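Local coordinates for protein SAM dependent methyltransferase (Aquifex aeolicus, PDB 3DH0) that probably acts as a methyltransferase, binding S-adenosylmethionine in a Rossmann-like domain, at residues T40-G45 against E127-V132; E80-L85 against V90-S95; F114-L119 against G165-D170. All blocks are in the same frame, centred on the assembly; numbering follows the deposited sequence.

The three contacts sample one Rossmann-like sheet with S-adenosylmethionine bound at the carboxyl ends of its parallel strands. Along the chain, contact 2 falls between the segments of contact 1, whereas contacts 1 and 3 interlock, the loop 114-119 preceding helix 122-132. Contact 1 joins the inner strand 40-43 to helix 122-132; contact 2 packs helix 72-85 on strand 90-94 at one edge, its centre about 17 Å from that of contact 1. Contact 3, centred about 13 Å from contact 1 and about 25 Å from contact 2, ties the loop after strand 107-113 to helix 161-170. Contacts 1 and 3 touch through Val44, Gly45 and Thr115, and both line the cofactor pocket, which Ser95 of contact 2 also reaches.

Contact 1: residues T40-G45 against E127-V132; sequences TVLDVG and EELKRV. With SAM (S-adenosylmethionine), chain C.
Leu42 and Leu129 touch with two flat groups at the margins of the contact, the guanidinium of Arg131 and the adenine of SAM. The guanidinium has Glu128 at its edge, with OE1 in its plane. The grip is side-on and closes on a single oxygen: NE of Arg131 stands 3.2 Å from OE2 of Glu128, and NH2 of Arg131 2.9 Å from the same OE2. Both nitrogens come from one face of the carboxylate, NE the more steeply, 45° out of its plane. Ile100 N also donates to OE2, while Arg131 NH1 pairs with Asp104, so this surface of the helix is tied to the loop ahead of strand 107-113. Over one face of the adenine, at its C2 rim, lies Val44 CG1, 3.9 Å from C2.

Between these margins the contact is wholly apolar. In this Rossmann-like methyltransferase fold, strand 40-43 is the first strand and an inner one, beside the middle strand 107-113; helix 122-132 follows strand 107-113 and packs on both. Leu42 holds CG opposite its backbone N (chi1 -177°), which sends the branch out from the strand to the helix. Its CD2 meets Leu129 CD2 at 3.9 Å, the two chains crossing at a slant, and approaches Val132 CG2 at 4.3 Å. Leu129 also rests on Ile110 and Met112, bridging the two adjacent strands.

Past the strand the chain enters the glycine-rich turn of the cofactor site. Gly45 O accepts a hydrogen bond from the amino nitrogen of SAM, N lying 2.8 Å from that oxygen. A beta carbon on Gly45 would run into O4' of the ribose, so the absence of a side chain lets the backbone lie this close to the cofactor.

Contact 2: residues E80-L85 against V90-S95; sequences EKVNKL and VEVLKS
Val82 presents one methyl, CG1, to two valines of the neighbouring strand, and the two encounters differ in direction. Against Val92 the side chains run past each other in opposite senses, Val82 CG1 lying 3.9 Å from Val92 CG2. Against Val90 they are set at a slant, with Val82 CG1 4.1 Å from Val90 CG1. The torsion of Val82 explains why CG1 does this work: at chi1 -46° it stands opposite the carbonyl carbon of its own residue and projects from the helix over the strand. Val90 and Val92 both keep CG1 opposite the backbone N, yet Val90 offers that CG1 and Val92 offers CG2, so Val82 reaches a different branch of each.

The pairing belongs to a beta-alpha-beta unit, strand 64-69, helix 72-85 and strand 90-94, of the kind from which Rossmann-like folds are built. Only four residues separate the two segments, and the chain turns back after the helix, so that the strand runs beneath the helix it follows, bringing the CA atoms of Val82 and Val90 to 7.1 Å. Val92 is covered further by Val75 and Trp79 of the same helix, and Val90 lies on Val65 of the adjacent strand. Glu91, between them, points away from the helix.

Polar groups keep to the periphery. On the helix, Lys84 NZ forms a salt bridge with Glu80 OE2 at 3.5 Å. At the far end of the strand, Lys94 NZ bonds to Ser95 O at 2.6 Å, tilted 31° from the carbonyl plane, and also to Val70 O. Ser95 itself touches SAM, its backbone paired with that of Asp69, a residue of the cofactor site.

Contact 3: residues F114-L119 against G165-D170; sequences FTFHEL and GLILED. With SAM (S-adenosylmethionine), chain C.
Phe116 of the loop that follows strand 107-113 reaches out to Ile167 and Leu168 of helix 161-170. In the Rossmann-like fold this loop lies at the end of the sheet where the cofactor binds. Around the short 3-10 turn 116-118 the residues face opposite ways: Phe116 to the helix, Thr115 and Glu118 to SAM.

The close-packed part is the aromatic ring. With CG opposite the backbone N (chi1 -167°), the ring stretches away from the cofactor to the helix. Ile167 CD1 arrives at its edge, near the ring plane, 4.1 Å from Phe116 CE2, and Ile167 CG2 lies 4.2 Å from Phe116 CZ. Leu168 approaches at a slant, its CD1 4.2 Å from Phe116 CE1. Leu126 and Ile141 touch both Phe116 and Leu168, while the ring of Tyr159 meets that of Phe116 with planes at about 55°, so this apolar cluster joins two helices and the sheet.

Outward the packing gives way to solvent: Ile167 is partly exposed, and beyond it the helix turns exposed residues such as Glu169 outward.

The other side of the loop, mixed in character, is turned to SAM. Glu118 runs extended beyond CG, bringing OE2 to 3.2 Å from SAM C5' while OE1 accepts a hydrogen bond from Phe7 N. With an alanine in place of Glu118, Phe7 N would probably be left without this acceptor and the ribose and methylene side of SAM without its carboxylate wall. Leu119 covers the amino end of the adenine, its CD2 3.4 Å from SAM N6. On the ribose, Thr115 OG1 donates a weak hydrogen bond to SAM O4', 3.4 Å long.

Contact 1: residues T40-G45 against E127-V132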
loop_
_atom_site.group_PDB
_atom_site.type_symbol
_atom_site.label_atom_id
_atom_site.label_comp_id
_atom_site.label_asym_id
_atom_site.label_seq_id
_atom_site.Cartn_x
_atom_site.Cartn_y
_atom_site.Cartn_z
ATOM N N THR A 40 13.384 -0.807 -3.242
ATOM C CA THR A 40 12.783 -1.866 -2.462
ATOM C C THR A 40 11.497 -1.240 -1.990
ATOM O O THR A 40 11.508 -0.177 -1.373
ATOM C CB THR A 40 13.639 -2.270 -1.271
ATOM O OG1 THR A 40 14.751 -3.033 -1.742
ATOM C CG2 THR A 40 12.841 -3.111 -0.297
ATOM N N VAL A 41 10.389 -1.887 -2.322
ATOM C CA VAL A 41 9.096 -1.355 -1.950
ATOM C C VAL A 41 8.301 -2.242 -1.007
ATOM O O VAL A 41 8.315 -3.465 -1.118
ATOM C CB VAL A 41 8.250 -1.069 -3.204
ATOM C CG1 VAL A 41 8.303 -2.245 -4.143
ATOM C CG2 VAL A 41 6.821 -0.773 -2.809
ATOM N N LEU A 42 7.623 -1.598 -0.061
ATOM C CA LEU A 42 6.795 -2.303 0.905
ATOM C C LEU A 42 5.346 -2.083 0.508
ATOM O O LEU A 42 4.921 -0.949 0.311
ATOM C CB LEU A 42 7.029 -1.777 2.327
ATOM C CG LEU A 42 6.237 -2.517 3.413
ATOM C CD1 LEU A 42 6.665 -3.977 3.446
ATOM C CD2 LEU A 42 6.456 -1.876 4.768
ATOM N N ASP A 43 4.611 -3.181 0.373
ATOM C CA ASP A 43 3.201 -3.153 0.009
ATOM C C ASP A 43 2.481 -3.571 1.277
ATOM O O ASP A 43 2.418 -4.750 1.589
ATOM C CB ASP A 43 2.948 -4.159 -1.116
ATOM C CG ASP A 43 1.536 -4.082 -1.682
ATOM O OD1 ASP A 43 0.821 -3.094 -1.403
ATOM O OD2 ASP A 43 1.145 -5.016 -2.424
ATOM N N VAL A 44 1.941 -2.601 2.001
ATOM C CA VAL A 44 1.288 -2.874 3.277
ATOM C C VAL A 44 0.090 -3.839 3.286
ATOM O O VAL A 44 0.223 -4.973 3.739
ATOM C CB VAL A 44 0.952 -1.546 3.981
ATOM C CG1 VAL A 44 0.313 -1.799 5.323
ATOM C CG2 VAL A 44 2.237 -0.764 4.176
ATOM N N GLY A 45 -1.081 -3.434 2.822
ATOM C CA GLY A 45 -2.173 -4.396 2.829
ATOM C C GLY A 45 -2.161 -5.139 1.510
ATOM O O GLY A 45 -3.006 -4.904 0.644
ATOM N N GLU A 127 4.957 4.689 13.278
ATOM C CA GLU A 127 6.273 4.690 13.899
ATOM C C GLU A 127 7.030 3.462 13.436
ATOM O O GLU A 127 8.209 3.541 13.064
ATOM C CB GLU A 127 6.165 4.679 15.422
ATOM C CG GLU A 127 5.479 5.894 15.980
ATOM C CD GLU A 127 6.093 7.213 15.497
ATOM O OE1 GLU A 127 7.294 7.450 15.756
ATOM O OE2 GLU A 127 5.364 8.013 14.861
ATOM N N GLU A 128 6.345 2.323 13.446
ATOM C CA GLU A 128 6.965 1.079 13.012
ATOM C C GLU A 128 7.413 1.243 11.555
ATOM O O GLU A 128 8.476 0.763 11.165
ATOM C CB GLU A 128 5.960 -0.068 13.154
ATOM C CG GLU A 128 6.467 -1.450 12.760
ATOM C CD GLU A 128 7.675 -1.929 13.566
ATOM O OE1 GLU A 128 7.849 -1.511 14.732
ATOM O OE2 GLU A 128 8.447 -2.750 13.034
ATOM N N LEU A 129 6.605 1.950 10.767
ATOM C CA LEU A 129 6.916 2.174 9.362
ATOM C C LEU A 129 8.228 2.920 9.102
ATOM O O LEU A 129 8.971 2.564 8.191
ATOM C CB LEU A 129 5.770 2.926 8.688
ATOM C CG LEU A 129 4.850 2.144 7.739
ATOM C CD1 LEU A 129 3.824 3.096 7.195
ATOM C CD2 LEU A 129 5.633 1.519 6.593
ATOM N N LYS A 130 8.499 3.963 9.889
ATOM C CA LYS A 130 9.721 4.756 9.735
ATOM C C LYS A 130 10.951 3.898 9.996
ATOM O O LYS A 130 11.987 4.053 9.356
ATOM C CB LYS A 130 9.758 5.918 10.722
ATOM C CG LYS A 130 8.541 6.809 10.790
ATOM C CD LYS A 130 8.986 8.185 11.281
ATOM C CE LYS A 130 7.881 8.981 11.967
ATOM N NZ LYS A 130 7.699 8.606 13.387
ATOM N N ARG A 131 10.826 3.000 10.963
ATOM C CA ARG A 131 11.924 2.126 11.322
ATOM C C ARG A 131 12.412 1.338 10.117
ATOM O O ARG A 131 13.597 1.397 9.773
ATOM C CB ARG A 131 11.500 1.165 12.443
ATOM C CG ARG A 131 12.642 0.316 12.960
ATOM C CD ARG A 131 12.203 -0.636 14.047
ATOM N NE ARG A 131 11.412 -1.743 13.525
ATOM C CZ ARG A 131 11.844 -2.601 12.609
ATOM N NH1 ARG A 131 13.065 -2.484 12.106
ATOM N NH2 ARG A 131 11.059 -3.581 12.195
ATOM N N VAL A 132 11.503 0.613 9.467
ATOM C CA VAL A 132 11.887 -0.188 8.312
ATOM C C VAL A 132 12.224 0.698 7.125
ATOM O O VAL A 132 12.896 0.276 6.183
ATOM C CB VAL A 132 10.766 -1.188 7.909
ATOM C CG1 VAL A 132 10.402 -2.066 9.088
ATOM C CG2 VAL A 132 9.546 -0.440 7.396
HETATM N N SAM C . -4.358 -3.386 -1.324
HETATM C CA SAM C . -5.073 -4.616 -1.786
HETATM C C SAM C . -5.355 -4.538 -3.269
HETATM O O SAM C . -4.995 -3.535 -3.885
HETATM O OXT SAM C . -5.955 -5.545 -3.767
HETATM C CB SAM C . -6.385 -4.767 -1.023
HETATM C CG SAM C . -6.143 -4.510 0.409
HETATM S SD SAM C . -7.504 -4.601 1.606
HETATM C CE SAM C . -8.480 -3.153 1.199
HETATM C "C5'" SAM C . -6.659 -4.207 3.064
HETATM C "C4'" SAM C . -5.769 -5.297 3.626
HETATM O "O4'" SAM C . -5.146 -4.698 4.756
HETATM C "C3'" SAM C . -6.557 -6.460 4.259
HETATM O "O3'" SAM C . -6.292 -7.603 3.396
HETATM C "C2'" SAM C . -5.922 -6.715 5.612
HETATM O "O2'" SAM C . -5.644 -8.042 6.002
HETATM C "C1'" SAM C . -4.729 -5.710 5.577
HETATM N N9 SAM C . -4.353 -5.074 6.825
HETATM C C8 SAM C . -5.133 -4.492 7.804
HETATM N N7 SAM C . -4.440 -4.000 8.784
HETATM C C5 SAM C . -3.116 -4.270 8.440
HETATM C C6 SAM C . -1.875 -3.987 9.081
HETATM N N6 SAM C . -1.814 -3.342 10.266
HETATM N N1 SAM C . -0.703 -4.396 8.457
HETATM C C2 SAM C . -0.811 -5.041 7.271
HETATM N N3 SAM C . -1.920 -5.349 6.591
HETATM C C4 SAM C . -3.047 -4.932 7.233
#

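Contact 2: residues E80-L85 against V90-S95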
loop_
_atom_site.group_PDB
_atom_site.type_symbol
_atom_site.label_atom_id
_atom_site.label_comp_id
_atom_site.label_asym_id
_atom_site.label_seq_id
_atom_site.Cartn_x
_atom_site.Cartn_y
_atom_site.Cartn_z
ATOM N N GLU A 80 0.684 -17.672 -3.518
ATOM C CA GLU A 80 0.386 -18.545 -4.638
ATOM C C GLU A 80 0.297 -17.696 -5.896
ATOM O O GLU A 80 0.553 -18.153 -7.002
ATOM C CB GLU A 80 -0.924 -19.304 -4.417
ATOM C CG GLU A 80 -1.337 -20.106 -5.646
ATOM C CD GLU A 80 -2.364 -21.192 -5.368
ATOM O OE1 GLU A 80 -3.447 -20.887 -4.810
ATOM O OE2 GLU A 80 -2.100 -22.363 -5.726
ATOM N N LYS A 81 -0.056 -16.440 -5.722
ATOM C CA LYS A 81 -0.151 -15.558 -6.857
ATOM C C LYS A 81 1.214 -15.330 -7.481
ATOM O O LYS A 81 1.389 -15.549 -8.671
ATOM C CB LYS A 81 -0.753 -14.217 -6.442
ATOM C CG LYS A 81 -0.377 -13.075 -7.366
ATOM C CD LYS A 81 -1.545 -12.613 -8.207
ATOM C CE LYS A 81 -2.537 -11.847 -7.364
ATOM N NZ LYS A 81 -3.777 -11.546 -8.108
ATOM N N VAL A 82 2.187 -14.895 -6.688
ATOM C CA VAL A 82 3.503 -14.634 -7.245
ATOM C C VAL A 82 4.083 -15.847 -7.947
ATOM O O VAL A 82 4.782 -15.708 -8.956
ATOM C CB VAL A 82 4.526 -14.154 -6.176
ATOM C CG1 VAL A 82 3.904 -13.084 -5.299
ATOM C CG2 VAL A 82 5.029 -15.324 -5.375
ATOM N N ASN A 83 3.794 -17.034 -7.427
ATOM C CA ASN A 83 4.324 -18.244 -8.034
ATOM C C ASN A 83 3.610 -18.602 -9.292
ATOM O O ASN A 83 4.179 -19.203 -10.196
ATOM C CB ASN A 83 4.220 -19.421 -7.088
ATOM C CG ASN A 83 5.200 -19.333 -5.975
ATOM O OD1 ASN A 83 5.028 -18.535 -5.054
ATOM N ND2 ASN A 83 6.261 -20.134 -6.052
ATOM N N LYS A 84 2.343 -18.240 -9.335
ATOM C CA LYS A 84 1.529 -18.540 -10.477
ATOM C C LYS A 84 1.945 -17.643 -11.622
ATOM O O LYS A 84 1.963 -18.066 -12.777
ATOM C CB LYS A 84 0.075 -18.319 -10.102
ATOM C CG LYS A 84 -0.938 -18.956 -11.012
ATOM C CD LYS A 84 -2.244 -19.159 -10.253
ATOM C CE LYS A 84 -2.053 -20.180 -9.115
ATOM N NZ LYS A 84 -3.249 -20.248 -8.218
ATOM N N LEU A 85 2.309 -16.408 -11.290
ATOM C CA LEU A 85 2.696 -15.427 -12.298
ATOM C C LEU A 85 4.183 -15.388 -12.602
ATOM O O LEU A 85 4.588 -14.824 -13.615
ATOM C CB LEU A 85 2.225 -14.032 -11.885
ATOM C CG LEU A 85 0.718 -13.840 -11.645
ATOM C CD1 LEU A 85 0.423 -12.381 -11.353
ATOM C CD2 LEU A 85 -0.073 -14.310 -12.850
ATOM N N VAL A 90 9.570 -10.838 -5.591
ATOM C CA VAL A 90 8.620 -10.549 -4.536
ATOM C C VAL A 90 8.694 -11.505 -3.373
ATOM O O VAL A 90 8.725 -12.720 -3.544
ATOM C CB VAL A 90 7.177 -10.544 -5.047
ATOM C CG1 VAL A 90 6.241 -10.061 -3.938
ATOM C CG2 VAL A 90 7.070 -9.660 -6.263
ATOM N N GLU A 91 8.707 -10.924 -2.183
ATOM C CA GLU A 91 8.772 -11.681 -0.951
ATOM C C GLU A 91 7.488 -11.399 -0.141
ATOM O O GLU A 91 7.271 -10.290 0.337
ATOM C CB GLU A 91 10.035 -11.252 -0.192
ATOM C CG GLU A 91 10.599 -12.269 0.760
ATOM C CD GLU A 91 11.100 -13.527 0.078
ATOM O OE1 GLU A 91 12.079 -13.470 -0.684
ATOM O OE2 GLU A 91 10.512 -14.592 0.310
ATOM N N VAL A 92 6.631 -12.407 -0.020
ATOM C CA VAL A 92 5.370 -12.278 0.717
ATOM C C VAL A 92 5.529 -12.674 2.182
ATOM O O VAL A 92 5.928 -13.790 2.482
ATOM C CB VAL A 92 4.269 -13.156 0.093
ATOM C CG1 VAL A 92 2.959 -12.943 0.829
ATOM C CG2 VAL A 92 4.123 -12.827 -1.385
ATOM N N LEU A 93 5.197 -11.761 3.088
ATOM C CA LEU A 93 5.355 -12.021 4.514
ATOM C C LEU A 93 4.113 -11.825 5.398
ATOM O O LEU A 93 3.240 -10.999 5.120
ATOM C CB LEU A 93 6.493 -11.148 5.064
ATOM C CG LEU A 93 7.868 -11.169 4.378
ATOM C CD1 LEU A 93 8.800 -10.176 5.052
ATOM C CD2 LEU A 93 8.460 -12.556 4.434
ATOM N N LYS A 94 4.072 -12.600 6.482
ATOM C CA LYS A 94 3.002 -12.549 7.472
ATOM C C LYS A 94 3.303 -11.427 8.468
ATOM O O LYS A 94 4.270 -11.493 9.225
ATOM C CB LYS A 94 2.910 -13.889 8.193
ATOM C CG LYS A 94 1.963 -13.904 9.368
ATOM C CD LYS A 94 0.543 -13.675 8.941
ATOM C CE LYS A 94 -0.371 -13.589 10.148
ATOM N NZ LYS A 94 -0.069 -12.416 11.036
ATOM N N SER A 95 2.466 -10.397 8.459
ATOM C CA SER A 95 2.635 -9.238 9.329
ATOM C C SER A 95 1.768 -9.269 10.586
ATOM O O SER A 95 0.801 -10.025 10.690
ATOM C CB SER A 95 2.340 -7.963 8.524
ATOM O OG SER A 95 2.028 -6.850 9.347
#

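Contact 3: residues F114-L119 against G165-D170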
loop_
_atom_site.group_PDB
_atom_site.type_symbol
_atom_site.label_atom_id
_atom_site.label_comp_id
_atom_site.label_asym_id
_atom_site.label_seq_id
_atom_site.Cartn_x
_atom_site.Cartn_y
_atom_site.Cartn_z
ATOM N N PHE A 114 -5.503 1.318 -0.241
ATOM C CA PHE A 114 -6.773 1.023 0.419
ATOM C C PHE A 114 -6.632 0.290 1.748
ATOM O O PHE A 114 -7.537 -0.435 2.159
ATOM C CB PHE A 114 -7.680 0.196 -0.500
ATOM C CG PHE A 114 -7.950 0.844 -1.823
ATOM C CD1 PHE A 114 -7.318 0.383 -2.978
ATOM C CD2 PHE A 114 -8.829 1.921 -1.914
ATOM C CE1 PHE A 114 -7.555 0.978 -4.199
ATOM C CE2 PHE A 114 -9.077 2.527 -3.130
ATOM C CZ PHE A 114 -8.440 2.056 -4.284
ATOM N N THR A 115 -5.516 0.486 2.431
ATOM C CA THR A 115 -5.334 -0.203 3.688
ATOM C C THR A 115 -5.189 0.718 4.903
ATOM O O THR A 115 -5.366 0.279 6.038
ATOM C CB THR A 115 -4.131 -1.215 3.576
ATOM O OG1 THR A 115 -3.670 -1.609 4.880
ATOM C CG2 THR A 115 -2.997 -0.600 2.804
ATOM N N PHE A 116 -4.904 1.995 4.680
ATOM C CA PHE A 116 -4.729 2.917 5.796
ATOM C C PHE A 116 -5.922 2.983 6.750
ATOM O O PHE A 116 -5.754 2.909 7.966
ATOM C CB PHE A 116 -4.430 4.314 5.284
ATOM C CG PHE A 116 -3.936 5.252 6.344
ATOM C CD1 PHE A 116 -2.621 5.179 6.799
ATOM C CD2 PHE A 116 -4.783 6.204 6.893
ATOM C CE1 PHE A 116 -2.157 6.044 7.788
ATOM C CE2 PHE A 116 -4.337 7.072 7.879
ATOM C CZ PHE A 116 -3.018 6.994 8.330
ATOM N N HIS A 117 -7.125 3.130 6.207
ATOM C CA HIS A 117 -8.324 3.207 7.040
ATOM C C HIS A 117 -8.616 1.900 7.793
ATOM O O HIS A 117 -9.547 1.841 8.591
ATOM C CB HIS A 117 -9.546 3.558 6.185
ATOM C CG HIS A 117 -9.946 2.464 5.250
ATOM N ND1 HIS A 117 -9.233 2.164 4.109
ATOM C CD2 HIS A 117 -10.929 1.532 5.337
ATOM C CE1 HIS A 117 -9.755 1.092 3.536
ATOM N NE2 HIS A 117 -10.783 0.689 4.265
ATOM N N GLU A 118 -7.834 0.855 7.534
ATOM C CA GLU A 118 -8.031 -0.435 8.197
ATOM C C GLU A 118 -7.095 -0.658 9.395
ATOM O O GLU A 118 -7.217 -1.648 10.118
ATOM C CB GLU A 118 -7.831 -1.577 7.199
ATOM C CG GLU A 118 -9.092 -2.050 6.548
ATOM C CD GLU A 118 -8.902 -3.357 5.813
ATOM O OE1 GLU A 118 -8.330 -4.292 6.397
ATOM O OE2 GLU A 118 -9.337 -3.452 4.648
ATOM N N LEU A 119 -6.159 0.261 9.596
ATOM C CA LEU A 119 -5.203 0.148 10.690
ATOM C C LEU A 119 -5.805 0.368 12.084
ATOM O O LEU A 119 -6.407 1.412 12.346
ATOM C CB LEU A 119 -4.070 1.157 10.474
ATOM C CG LEU A 119 -3.291 1.064 9.157
ATOM C CD1 LEU A 119 -2.337 2.242 9.009
ATOM C CD2 LEU A 119 -2.537 -0.251 9.128
ATOM N N GLY A 165 -3.934 13.071 6.037
ATOM C CA GLY A 165 -2.765 13.936 6.039
ATOM C C GLY A 165 -2.495 14.664 7.339
ATOM O O GLY A 165 -1.438 15.278 7.527
ATOM N N LEU A 166 -3.461 14.604 8.242
ATOM C CA LEU A 166 -3.336 15.261 9.534
ATOM C C LEU A 166 -2.591 14.286 10.435
ATOM O O LEU A 166 -1.645 14.645 11.149
ATOM C CB LEU A 166 -4.729 15.549 10.077
ATOM C CG LEU A 166 -4.887 16.664 11.103
ATOM C CD1 LEU A 166 -5.749 17.788 10.507
ATOM C CD2 LEU A 166 -5.523 16.091 12.384
ATOM N N ILE A 167 -3.037 13.036 10.371
ATOM C CA ILE A 167 -2.460 11.955 11.142
ATOM C C ILE A 167 -0.996 11.830 10.775
ATOM O O ILE A 167 -0.131 11.730 11.633
ATOM C CB ILE A 167 -3.184 10.639 10.839
ATOM C CG1 ILE A 167 -4.663 10.790 11.178
ATOM C CG2 ILE A 167 -2.585 9.510 11.648
ATOM C CD1 ILE A 167 -5.464 9.549 10.951
ATOM N N LEU A 168 -0.725 11.832 9.482
ATOM C CA LEU A 168 0.629 11.741 8.982
ATOM C C LEU A 168 1.456 12.847 9.636
ATOM O O LEU A 168 2.624 12.655 9.982
ATOM C CB LEU A 168 0.616 11.909 7.463
ATOM C CG LEU A 168 0.911 10.684 6.588
ATOM C CD1 LEU A 168 0.137 9.478 7.055
ATOM C CD2 LEU A 168 0.556 11.012 5.156
ATOM N N GLU A 169 0.838 14.009 9.811
ATOM C CA GLU A 169 1.526 15.132 10.422
ATOM C C GLU A 169 1.875 14.805 11.876
ATOM O O GLU A 169 2.995 15.062 12.325
ATOM C CB GLU A 169 0.655 16.376 10.363
ATOM C CG GLU A 169 1.414 17.642 10.674
ATOM C CD GLU A 169 0.563 18.880 10.484
ATOM O OE1 GLU A 169 -0.154 18.942 9.454
ATOM O OE2 GLU A 169 0.615 19.785 11.350
ATOM N N ASP A 170 0.926 14.244 12.619
ATOM C CA ASP A 170 1.216 13.878 13.997
ATOM C C ASP A 170 2.395 12.922 14.006
ATOM O O ASP A 170 3.345 13.098 14.768
ATOM C CB ASP A 170 0.048 13.146 14.658
ATOM C CG ASP A 170 -1.187 13.999 14.792
ATOM O OD1 ASP A 170 -2.065 13.603 15.599
ATOM O OD2 ASP A 170 -1.285 15.046 14.095
HETATM N N SAM C . -4.358 -3.386 -1.324
HETATM C CA SAM C . -5.073 -4.616 -1.786
HETATM C C SAM C . -5.355 -4.538 -3.269
HETATM O O SAM C . -4.995 -3.535 -3.885
HETATM O OXT SAM C . -5.955 -5.545 -3.767
HETATM C CB SAM C . -6.385 -4.767 -1.023
HETATM C CG SAM C . -6.143 -4.510 0.409
HETATM S SD SAM C . -7.504 -4.601 1.606
HETATM C CE SAM C . -8.480 -3.153 1.199
HETATM C "C5'" SAM C . -6.659 -4.207 3.064
HETATM C "C4'" SAM C . -5.769 -5.297 3.626
HETATM O "O4'" SAM C . -5.146 -4.698 4.756
HETATM C "C3'" SAM C . -6.557 -6.460 4.259
HETATM O "O3'" SAM C . -6.292 -7.603 3.396
HETATM C "C2'" SAM C . -5.922 -6.715 5.612
HETATM O "O2'" SAM C . -5.644 -8.042 6.002
HETATM C "C1'" SAM C . -4.729 -5.710 5.577
HETATM N N9 SAM C . -4.353 -5.074 6.825
HETATM C C8 SAM C . -5.133 -4.492 7.804
HETATM N N7 SAM C . -4.440 -4.000 8.784
HETATM C C5 SAM C . -3.116 -4.270 8.440
HETATM C C6 SAM C . -1.875 -3.987 9.081
HETATM N N6 SAM C . -1.814 -3.342 10.266
HETATM N N1 SAM C . -0.703 -4.396 8.457
HETATM C C2 SAM C . -0.811 -5.041 7.271
HETATM N N3 SAM C . -1.920 -5.349 6.591
HETATM C C4 SAM C . -3.047 -4.932 7.233
#